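PDB 4AJ9: catalase-3 from Neurospora crassa, which breaks down hydrogen peroxide to water and dioxygen at a buried heme, and is thought to protect cells from peroxide toxicity. Local coordinates for residues 214-219 / 226-231; 145-150 / 432-437; 6-11 / 370-375. All coordinates share one frame; numbering follows the deposited sequence.

Contact 1: residues 214-219 / 226-231; sequences FRLVTE and VKWHWK
Phe214 and Val226 form an antiparallel hydrogen-bonded pair in the beta hairpin made by strands 214-217 and 223-232, part of the catalase beta-barrel. Each backbone amide donates to the other residue's carbonyl. Phe214 N meets Val226 O at 2.9 Å in the carbonyl plane, whereas the return bond from Val226 N reaches Phe214 O from above its carbonyl plane. The short strand segments run at 103° to each other.

Packing is close on the face that carries Phe214, whose side chain is about 7 Å from the heme, and Val226. Val226 CG1 sits between its own backbone N and carbonyl carbon (chi1 66°), which sets this methyl 3.8 Å from Phe214 CB and 3.9 Å from Leu216 CG. Trp228 lies beyond. Its indole is approached at the edge by Phe214 CD1, 3.8 Å from Trp228 CD1, the two rings being inclined at 50°. At the far end of the indole, Leu216 CD2 rests 4.0 Å from Trp228 CH2. Phe133 and Ile135 of strand 131-138 also pack on the indole.

Buried Arg215 points away from strand 226-231 and pairs with Glu280 and Glu341. The contact loosens where the strands diverge, at the partly exposed Thr218 and Glu219. Two directional backbone bonds thus fix the register, while the apolar contacts of Phe214, Leu216, Val226 and Trp228 add packing that depends on shape alone.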
loop_
_atom_site.group_PDB
_atom_site.type_symbol
_atom_site.label_atom_id
_atom_site.label_comp_id
_atom_site.label_asym_id
_atom_site.label_seq_id
_atom_site.Cartn_x
_atom_site.Cartn_y
_atom_site.Cartn_z
ATOM N N PHE C 214 -34.623 3.684 6.379
ATOM C CA PHE C 214 -33.841 4.768 6.959
ATOM C C PHE C 214 -34.799 5.682 7.704
ATOM O O PHE C 214 -35.971 5.332 7.889
ATOM C CB PHE C 214 -33.084 5.537 5.874
ATOM C CG PHE C 214 -31.953 4.755 5.253
ATOM C CD1 PHE C 214 -32.196 3.882 4.202
ATOM C CD2 PHE C 214 -30.651 4.893 5.718
ATOM C CE1 PHE C 214 -31.170 3.161 3.624
ATOM C CE2 PHE C 214 -29.605 4.175 5.138
ATOM C CZ PHE C 214 -29.867 3.299 4.096
ATOM N N ARG C 215 -34.308 6.834 8.151
ATOM C CA ARG C 215 -35.174 7.837 8.759
ATOM C C ARG C 215 -35.020 9.185 8.073
ATOM O O ARG C 215 -33.902 9.625 7.784
ATOM C CB ARG C 215 -34.864 7.997 10.253
ATOM C CG ARG C 215 -35.354 6.847 11.120
ATOM C CD ARG C 215 -34.891 6.981 12.572
ATOM N NE ARG C 215 -35.724 6.152 13.444
ATOM C CZ ARG C 215 -35.308 5.059 14.072
ATOM N NH1 ARG C 215 -34.046 4.666 13.957
ATOM N NH2 ARG C 215 -36.155 4.368 14.830
ATOM N N LEU C 216 -36.145 9.845 7.824
ATOM C CA LEU C 216 -36.124 11.261 7.466
ATOM C C LEU C 216 -36.376 12.027 8.750
ATOM O O LEU C 216 -37.220 11.630 9.555
ATOM C CB LEU C 216 -37.186 11.596 6.413
ATOM C CG LEU C 216 -37.025 10.933 5.048
ATOM C CD1 LEU C 216 -38.087 11.467 4.083
ATOM C CD2 LEU C 216 -35.614 11.187 4.504
ATOM N N VAL C 217 -35.625 13.110 8.949
ATOM C CA VAL C 217 -35.673 13.873 10.186
ATOM C C VAL C 217 -35.809 15.351 9.859
ATOM O O VAL C 217 -35.038 15.890 9.064
ATOM C CB VAL C 217 -34.402 13.645 11.028
ATOM C CG1 VAL C 217 -34.516 14.362 12.385
ATOM C CG2 VAL C 217 -34.175 12.157 11.227
ATOM N N THR C 218 -36.818 16.000 10.437
ATOM C CA THR C 218 -37.034 17.422 10.189
ATOM C C THR C 218 -36.168 18.255 11.133
ATOM O O THR C 218 -35.579 17.717 12.067
ATOM C CB THR C 218 -38.511 17.823 10.412
ATOM O OG1 THR C 218 -38.891 17.498 11.751
ATOM C CG2 THR C 218 -39.429 17.102 9.443
ATOM N N GLU C 219 -36.128 19.567 10.908
ATOM C CA GLU C 219 -35.336 20.480 11.741
ATOM C C GLU C 219 -35.595 20.326 13.241
ATOM O O GLU C 219 -34.671 20.434 14.047
ATOM C CB GLU C 219 -35.611 21.937 11.364
ATOM C CG GLU C 219 -35.410 22.282 9.903
ATOM C CD GLU C 219 -33.977 22.098 9.440
ATOM O OE1 GLU C 219 -33.095 21.848 10.294
ATOM O OE2 GLU C 219 -33.733 22.207 8.219
ATOM N N VAL C 226 -38.438 5.523 6.404
ATOM C CA VAL C 226 -38.528 5.701 4.958
ATOM C C VAL C 226 -37.895 4.548 4.168
ATOM O O VAL C 226 -36.872 4.000 4.571
ATOM C CB VAL C 226 -37.896 7.048 4.510
ATOM C CG1 VAL C 226 -36.389 7.068 4.756
ATOM C CG2 VAL C 226 -38.186 7.312 3.053
ATOM N N LYS C 227 -38.526 4.192 3.049
ATOM C CA LYS C 227 -37.908 3.326 2.033
ATOM C C LYS C 227 -37.642 4.163 0.784
ATOM O O LYS C 227 -38.536 4.882 0.314
ATOM C CB LYS C 227 -38.821 2.141 1.662
ATOM C CG LYS C 227 -39.111 1.153 2.795
ATOM C CD LYS C 227 -37.879 0.338 3.171
ATOM C CE LYS C 227 -38.266 -0.967 3.871
ATOM N NZ LYS C 227 -37.091 -1.677 4.458
ATOM N N TRP C 228 -36.425 4.072 0.246
ATOM C CA TRP C 228 -36.085 4.770 -0.995
ATOM C C TRP C 228 -36.390 3.895 -2.197
ATOM O O TRP C 228 -36.032 2.700 -2.221
ATOM C CB TRP C 228 -34.590 5.123 -1.053
ATOM C CG TRP C 228 -34.088 6.051 -0.006
ATOM C CD1 TRP C 228 -33.241 5.744 1.024
ATOM C CD2 TRP C 228 -34.353 7.457 0.099
ATOM N NE1 TRP C 228 -32.975 6.869 1.766
ATOM C CE2 TRP C 228 -33.639 7.934 1.213
ATOM C CE3 TRP C 228 -35.115 8.359 -0.652
ATOM C CZ2 TRP C 228 -33.684 9.270 1.611
ATOM C CZ3 TRP C 228 -35.154 9.686 -0.257
ATOM C CH2 TRP C 228 -34.446 10.129 0.860
ATOM N N HIS C 229 -37.013 4.498 -3.206
ATOM C CA HIS C 229 -37.323 3.803 -4.453
ATOM C C HIS C 229 -36.900 4.661 -5.634
ATOM O O HIS C 229 -37.116 5.876 -5.632
ATOM C CB HIS C 229 -38.827 3.547 -4.591
ATOM C CG HIS C 229 -39.399 2.643 -3.546
ATOM N ND1 HIS C 229 -39.949 1.415 -3.848
ATOM C CD2 HIS C 229 -39.537 2.799 -2.209
ATOM C CE1 HIS C 229 -40.400 0.853 -2.739
ATOM N NE2 HIS C 229 -40.153 1.668 -1.729
ATOM N N TRP C 230 -36.293 4.037 -6.639
ATOM C CA TRP C 230 -36.087 4.698 -7.922
ATOM C C TRP C 230 -36.987 4.007 -8.930
ATOM O O TRP C 230 -36.908 2.793 -9.095
ATOM C CB TRP C 230 -34.636 4.570 -8.409
ATOM C CG TRP C 230 -33.593 5.353 -7.649
ATOM C CD1 TRP C 230 -32.621 4.851 -6.828
ATOM C CD2 TRP C 230 -33.390 6.770 -7.689
ATOM N NE1 TRP C 230 -31.835 5.876 -6.349
ATOM C CE2 TRP C 230 -32.289 7.061 -6.861
ATOM C CE3 TRP C 230 -34.036 7.820 -8.346
ATOM C CZ2 TRP C 230 -31.828 8.358 -6.662
ATOM C CZ3 TRP C 230 -33.578 9.107 -8.153
ATOM C CH2 TRP C 230 -32.474 9.366 -7.323
ATOM N N LYS C 231 -37.825 4.778 -9.611
ATOM C CA LYS C 231 -38.769 4.230 -10.577
ATOM C C LYS C 231 -38.310 4.606 -11.977
ATOM O O LYS C 231 -38.231 5.781 -12.321
ATOM C CB LYS C 231 -40.179 4.771 -10.311
ATOM C CG LYS C 231 -40.743 4.417 -8.934
ATOM C CD LYS C 231 -40.880 2.913 -8.748
ATOM C CE LYS C 231 -42.002 2.342 -9.583
ATOM N NZ LYS C 231 -42.034 0.846 -9.521
#

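Contact 2: residues 145-150 / 432-437; sequences IQDAIR and RELSAT
Leu434 pushes its two methyls against the polar side chains of Gln146, Asp147 and Arg150. With its CG anti to the carbonyl carbon (chi1 -82°), the isobutyl group divides between these partners. The CD1 branch lies over one face of the Arg150 guanidinium, 3.9 Å from Arg150 NH2; the two side chains arrive from opposite directions, the arginine chain extended from CG to NE. The same methyl is 4.0 Å from Gln146 CB and also touches the amide oxygen of that residue. The CD2 branch instead faces Asp147, 4.0 Å from its OD2. No hydrogen bond links the two segments, and Gln146 O, close to the CD2 methyl, is buried here without a partner.

Asp147 is held from several directions. Its OD1 takes the backbone N-H of Ile149 at 3.0 Å, nearly straight (173°), on the anti side of the carboxylate, which makes an Asx turn leading into the 3-10 segment 148-150. The same oxygen is hydrogen-bonded to Ser31 of the second subunit, and OD2 is in a salt bridge with Lys33 of that subunit. An alanine here would remove the carboxylate that accepts from Ile149 N and is likely to leave Lys33 of the second subunit without its charged mate, with Leu434 CD2 less closely packed. Arg150 NE likewise reaches the second subunit, at the backbone carbonyl of Gln29, and Gln146 NE2 donates to Phe438 O within the chain.

The contact joins the loop leading into helix 151-158 to the loop between strand 429-431 and helix 443-450, with Pro343 at the start of helix 343-360 packing against Leu434 and Ala148 touching the heme.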
loop_
_atom_site.group_PDB
_atom_site.type_symbol
_atom_site.label_atom_id
_atom_site.label_comp_id
_atom_site.label_asym_id
_atom_site.label_seq_id
_atom_site.Cartn_x
_atom_site.Cartn_y
_atom_site.Cartn_z
ATOM N N ILE C 145 -29.483 -11.549 3.590
ATOM C CA ILE C 145 -29.163 -11.868 4.974
ATOM C C ILE C 145 -29.592 -10.735 5.874
ATOM O O ILE C 145 -29.800 -9.624 5.406
ATOM C CB ILE C 145 -27.662 -12.126 5.165
ATOM C CG1 ILE C 145 -26.866 -10.937 4.613
ATOM C CG2 ILE C 145 -27.249 -13.435 4.459
ATOM C CD1 ILE C 145 -25.409 -10.957 4.932
ATOM N N GLN C 146 -29.724 -11.031 7.162
ATOM C CA GLN C 146 -30.349 -10.109 8.112
ATOM C C GLN C 146 -29.341 -9.460 9.054
ATOM O O GLN C 146 -29.689 -8.602 9.847
ATOM C CB GLN C 146 -31.413 -10.849 8.932
ATOM C CG GLN C 146 -32.480 -11.521 8.084
ATOM C CD GLN C 146 -33.512 -12.261 8.908
ATOM O OE1 GLN C 146 -33.173 -13.142 9.702
ATOM N NE2 GLN C 146 -34.783 -11.908 8.724
ATOM N N ASP C 147 -28.087 -9.873 8.966
ATOM C CA ASP C 147 -27.066 -9.317 9.839
ATOM C C ASP C 147 -25.763 -9.188 9.040
ATOM O O ASP C 147 -25.320 -10.143 8.416
ATOM C CB ASP C 147 -26.894 -10.218 11.067
ATOM C CG ASP C 147 -26.004 -9.600 12.143
ATOM O OD1 ASP C 147 -24.929 -9.038 11.807
ATOM O OD2 ASP C 147 -26.384 -9.685 13.338
ATOM N N ALA C 148 -25.168 -7.998 9.069
ATOM C CA ALA C 148 -23.973 -7.694 8.291
ATOM C C ALA C 148 -22.809 -8.651 8.535
ATOM O O ALA C 148 -21.952 -8.821 7.675
ATOM C CB ALA C 148 -23.530 -6.268 8.572
ATOM N N ILE C 149 -22.764 -9.261 9.715
ATOM C CA ILE C 149 -21.642 -10.118 10.075
ATOM C C ILE C 149 -21.604 -11.368 9.190
ATOM O O ILE C 149 -20.589 -12.043 9.113
ATOM C CB ILE C 149 -21.691 -10.513 11.579
ATOM C CG1 ILE C 149 -20.341 -11.062 12.040
ATOM C CG2 ILE C 149 -22.817 -11.523 11.845
ATOM C CD1 ILE C 149 -20.170 -11.083 13.574
ATOM N N ARG C 150 -22.715 -11.667 8.525
ATOM C CA ARG C 150 -22.795 -12.830 7.642
ATOM C C ARG C 150 -22.450 -12.504 6.182
ATOM O O ARG C 150 -22.468 -13.389 5.317
ATOM C CB ARG C 150 -24.190 -13.472 7.728
ATOM C CG ARG C 150 -24.635 -13.737 9.156
ATOM C CD ARG C 150 -26.055 -14.300 9.246
ATOM N NE ARG C 150 -26.416 -14.524 10.643
ATOM C CZ ARG C 150 -27.583 -15.003 11.066
ATOM N NH1 ARG C 150 -28.537 -15.317 10.196
ATOM N NH2 ARG C 150 -27.792 -15.168 12.370
ATOM N N ARG C 432 -25.794 -10.986 21.302
ATOM C CA ARG C 432 -25.469 -11.450 19.956
ATOM C C ARG C 432 -26.610 -12.334 19.474
ATOM O O ARG C 432 -26.470 -13.548 19.338
ATOM C CB ARG C 432 -24.133 -12.197 19.923
ATOM C CG ARG C 432 -22.935 -11.267 20.096
ATOM C CD ARG C 432 -21.603 -12.009 19.966
ATOM N NE ARG C 432 -20.536 -11.048 19.716
ATOM C CZ ARG C 432 -19.892 -10.377 20.663
ATOM N NH1 ARG C 432 -20.190 -10.578 21.943
ATOM N NH2 ARG C 432 -18.943 -9.506 20.327
ATOM N N GLU C 433 -27.746 -11.696 19.225
ATOM C CA GLU C 433 -28.931 -12.388 18.768
ATOM C C GLU C 433 -29.613 -11.552 17.697
ATOM O O GLU C 433 -29.174 -10.450 17.390
ATOM C CB GLU C 433 -29.877 -12.622 19.947
ATOM C CG GLU C 433 -29.269 -13.508 21.011
ATOM C CD GLU C 433 -30.168 -13.696 22.219
ATOM O OE1 GLU C 433 -31.188 -12.983 22.326
ATOM O OE2 GLU C 433 -29.845 -14.562 23.059
ATOM N N LEU C 434 -30.680 -12.096 17.123
ATOM C CA LEU C 434 -31.555 -11.342 16.233
ATOM C C LEU C 434 -32.962 -11.403 16.798
ATOM O O LEU C 434 -33.376 -12.438 17.330
ATOM C CB LEU C 434 -31.548 -11.956 14.825
ATOM C CG LEU C 434 -30.403 -11.586 13.881
ATOM C CD1 LEU C 434 -30.515 -12.362 12.563
ATOM C CD2 LEU C 434 -30.368 -10.068 13.625
ATOM N N SER C 435 -33.690 -10.300 16.685
ATOM C CA SER C 435 -35.077 -10.237 17.119
ATOM C C SER C 435 -35.898 -11.379 16.530
ATOM O O SER C 435 -35.795 -11.670 15.340
ATOM C CB SER C 435 -35.688 -8.913 16.670
ATOM O OG SER C 435 -37.018 -8.792 17.129
ATOM N N ALA C 436 -36.725 -12.010 17.357
ATOM C CA ALA C 436 -37.611 -13.065 16.885
ATOM C C ALA C 436 -38.549 -12.539 15.792
ATOM O O ALA C 436 -39.104 -13.321 15.023
ATOM C CB ALA C 436 -38.406 -13.668 18.040
ATOM N N THR C 437 -38.706 -11.217 15.716
ATOM C CA THR C 437 -39.551 -10.598 14.691
ATOM C C THR C 437 -38.994 -10.824 13.283
ATOM O O THR C 437 -39.676 -10.562 12.291
ATOM C CB THR C 437 -39.731 -9.068 14.914
ATOM O OG1 THR C 437 -38.450 -8.413 14.918
ATOM C CG2 THR C 437 -40.441 -8.788 16.231
#

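Contact 3: residues 6-11 / 370-375; sequences LKEVEV and INRPVS
Leu6 and Ile370 meet where the N-terminal arm of the catalase subunit, here a 3-10 turn at residues 6-8 followed by the short strand 10-11, lies against the loop after helix 343-360. The touch is light: Leu6 CD1 and Ile370 CD1 are 4.4 Å apart, and Leu6 CD2 is as far from Ile370 N. Neither side chain starts out pointing straight at the other segment; their outer carbons close the distance. At the exposed rim a second pair, Glu8 and Arg372, comes near through opposite charge. No hydrogen bond crosses between the segments.

In the next shell, both Leu6 and Ile370 pack on His72 of strand 68-77 and Glu322 of helix 319-324. Ile326 packs on Ile370, and Tyr127 OH hydrogen-bonds to Ile370 O. On the arm, Val9 N closes the 3-10 turn onto Leu6 O at 3.1 Å.

Farther out, Ile390 of the fourth subunit packs on Leu6 and Val9, and Glu10 and Val11 pair in a parallel beta ladder with one of its strands.

Back at the rim, Glu8, its CG between backbone N and carbonyl carbon (chi1 64°), brings its OE2 near Arg372, whose chain bends at chi3. The carboxylate and guanidinium planes are 52° apart, and Glu8 OE2 stays 4.0 Å from Arg372 NH1, well out of the guanidinium plane, with no N-H aimed at it.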
loop_
_atom_site.group_PDB
_atom_site.type_symbol
_atom_site.label_atom_id
_atom_site.label_comp_id
_atom_site.label_asym_id
_atom_site.label_seq_id
_atom_site.Cartn_x
_atom_site.Cartn_y
_atom_site.Cartn_z
ATOM N N LEU C 6 -15.445 19.162 -12.496
ATOM C CA LEU C 6 -14.304 18.319 -12.856
ATOM C C LEU C 6 -13.383 18.948 -13.910
ATOM O O LEU C 6 -12.259 18.473 -14.126
ATOM C CB LEU C 6 -14.781 16.938 -13.335
ATOM C CG LEU C 6 -15.555 16.078 -12.332
ATOM C CD1 LEU C 6 -16.018 14.792 -12.991
ATOM C CD2 LEU C 6 -14.712 15.782 -11.090
ATOM N N LYS C 7 -13.847 20.009 -14.565
ATOM C CA LYS C 7 -13.064 20.642 -15.633
ATOM C C LYS C 7 -11.672 21.105 -15.196
ATOM O O LYS C 7 -10.730 21.098 -15.991
ATOM C CB LYS C 7 -13.827 21.814 -16.253
ATOM C CG LYS C 7 -14.718 21.427 -17.423
ATOM C CD LYS C 7 -15.662 20.294 -17.055
ATOM C CE LYS C 7 -16.686 20.061 -18.156
ATOM N NZ LYS C 7 -17.461 21.303 -18.454
ATOM N N GLU C 8 -11.538 21.506 -13.937
ATOM C CA GLU C 8 -10.269 22.047 -13.463
ATOM C C GLU C 8 -9.134 21.017 -13.390
ATOM O O GLU C 8 -7.965 21.391 -13.305
ATOM C CB GLU C 8 -10.444 22.737 -12.107
ATOM C CG GLU C 8 -10.870 21.807 -10.986
ATOM C CD GLU C 8 -10.646 22.418 -9.612
ATOM O OE1 GLU C 8 -10.379 23.639 -9.537
ATOM O OE2 GLU C 8 -10.731 21.678 -8.607
ATOM N N VAL C 9 -9.465 19.728 -13.416
ATOM C CA VAL C 9 -8.426 18.697 -13.379
ATOM C C VAL C 9 -8.339 17.952 -14.702
ATOM O O VAL C 9 -7.682 16.919 -14.795
ATOM C CB VAL C 9 -8.672 17.654 -12.271
ATOM C CG1 VAL C 9 -8.765 18.324 -10.907
ATOM C CG2 VAL C 9 -9.930 16.860 -12.575
ATOM N N GLU C 10 -9.008 18.468 -15.727
ATOM C CA GLU C 10 -8.934 17.834 -17.040
ATOM C C GLU C 10 -7.651 18.252 -17.754
ATOM O O GLU C 10 -7.217 19.402 -17.663
ATOM C CB GLU C 10 -10.189 18.132 -17.862
ATOM C CG GLU C 10 -11.436 17.485 -17.258
ATOM C CD GLU C 10 -12.678 17.687 -18.102
ATOM O OE1 GLU C 10 -12.606 18.459 -19.081
ATOM O OE2 GLU C 10 -13.721 17.073 -17.782
ATOM N N VAL C 11 -7.022 17.299 -18.426
ATOM C CA VAL C 11 -5.726 17.535 -19.037
ATOM C C VAL C 11 -5.799 17.252 -20.526
ATOM O O VAL C 11 -6.131 16.144 -20.943
ATOM C CB VAL C 11 -4.630 16.658 -18.388
ATOM C CG1 VAL C 11 -3.308 16.799 -19.143
ATOM C CG2 VAL C 11 -4.461 17.028 -16.917
ATOM N N ILE C 370 -13.455 12.759 -8.185
ATOM C CA ILE C 370 -14.800 12.168 -8.271
ATOM C C ILE C 370 -15.448 11.966 -6.893
ATOM O O ILE C 370 -16.673 11.903 -6.783
ATOM C CB ILE C 370 -14.803 10.832 -9.079
ATOM C CG1 ILE C 370 -16.235 10.383 -9.409
ATOM C CG2 ILE C 370 -14.046 9.745 -8.337
ATOM C CD1 ILE C 370 -16.926 11.228 -10.493
ATOM N N ASN C 371 -14.626 11.881 -5.844
ATOM C CA ASN C 371 -15.130 11.748 -4.475
ATOM C C ASN C 371 -15.339 13.072 -3.731
ATOM O O ASN C 371 -16.067 13.122 -2.745
ATOM C CB ASN C 371 -14.214 10.841 -3.655
ATOM C CG ASN C 371 -14.384 9.384 -4.010
ATOM O OD1 ASN C 371 -15.492 8.936 -4.306
ATOM N ND2 ASN C 371 -13.287 8.635 -3.989
ATOM N N ARG C 372 -14.692 14.144 -4.185
ATOM C CA ARG C 372 -14.829 15.424 -3.489
ATOM C C ARG C 372 -16.274 15.899 -3.432
ATOM O O ARG C 372 -17.012 15.784 -4.411
ATOM C CB ARG C 372 -13.987 16.512 -4.167
ATOM C CG ARG C 372 -12.498 16.318 -4.071
ATOM C CD ARG C 372 -11.792 17.520 -4.660
ATOM N NE ARG C 372 -12.176 18.735 -3.946
ATOM C CZ ARG C 372 -11.573 19.908 -4.094
ATOM N NH1 ARG C 372 -10.553 20.024 -4.933
ATOM N NH2 ARG C 372 -11.987 20.962 -3.404
ATOM N N PRO C 373 -16.682 16.453 -2.281
ATOM C CA PRO C 373 -17.982 17.122 -2.194
ATOM C C PRO C 373 -17.890 18.461 -2.898
ATOM O O PRO C 373 -16.771 18.898 -3.163
ATOM C CB PRO C 373 -18.155 17.352 -0.689
ATOM C CG PRO C 373 -16.754 17.522 -0.192
ATOM C CD PRO C 373 -15.933 16.534 -1.017
ATOM N N VAL C 374 -19.028 19.087 -3.205
ATOM C CA VAL C 374 -19.026 20.454 -3.728
ATOM C C VAL C 374 -19.145 21.496 -2.606
ATOM O O VAL C 374 -19.021 22.687 -2.850
ATOM C CB VAL C 374 -20.157 20.691 -4.757
ATOM C CG1 VAL C 374 -19.944 19.820 -6.000
ATOM C CG2 VAL C 374 -21.512 20.425 -4.134
ATOM N N SER C 375 -19.357 21.038 -1.379
ATOM C CA SER C 375 -19.698 21.926 -0.261
ATOM C C SER C 375 -18.577 22.345 0.706
ATOM O O SER C 375 -18.840 23.066 1.673
ATOM C CB SER C 375 -20.831 21.298 0.558
ATOM O OG SER C 375 -20.433 20.028 1.044
#

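Overall arrangement
Contact 1 is the hairpin core: backbone bonds fix it, nonpolar side chains fill it, and no other subunit touches it. Contact 2 is also buried, but partly by the second subunit, and there one leucine meets polar groups, several of them bonded to that subunit. Contact 3, half exposed, is the smallest, with sparse nonpolar touch and an opposite-charge pair beyond salt-bridge range, and the fourth subunit packs on its arm. The three share no segment, although both loop contacts involve surroundings of helix 343-360, at its start in contact 2 and beyond its end in contact 3. Their centres lie 23 to 40 Å apart. Along the chain, contacts 2 and 3 interleave, and each spans the hairpin.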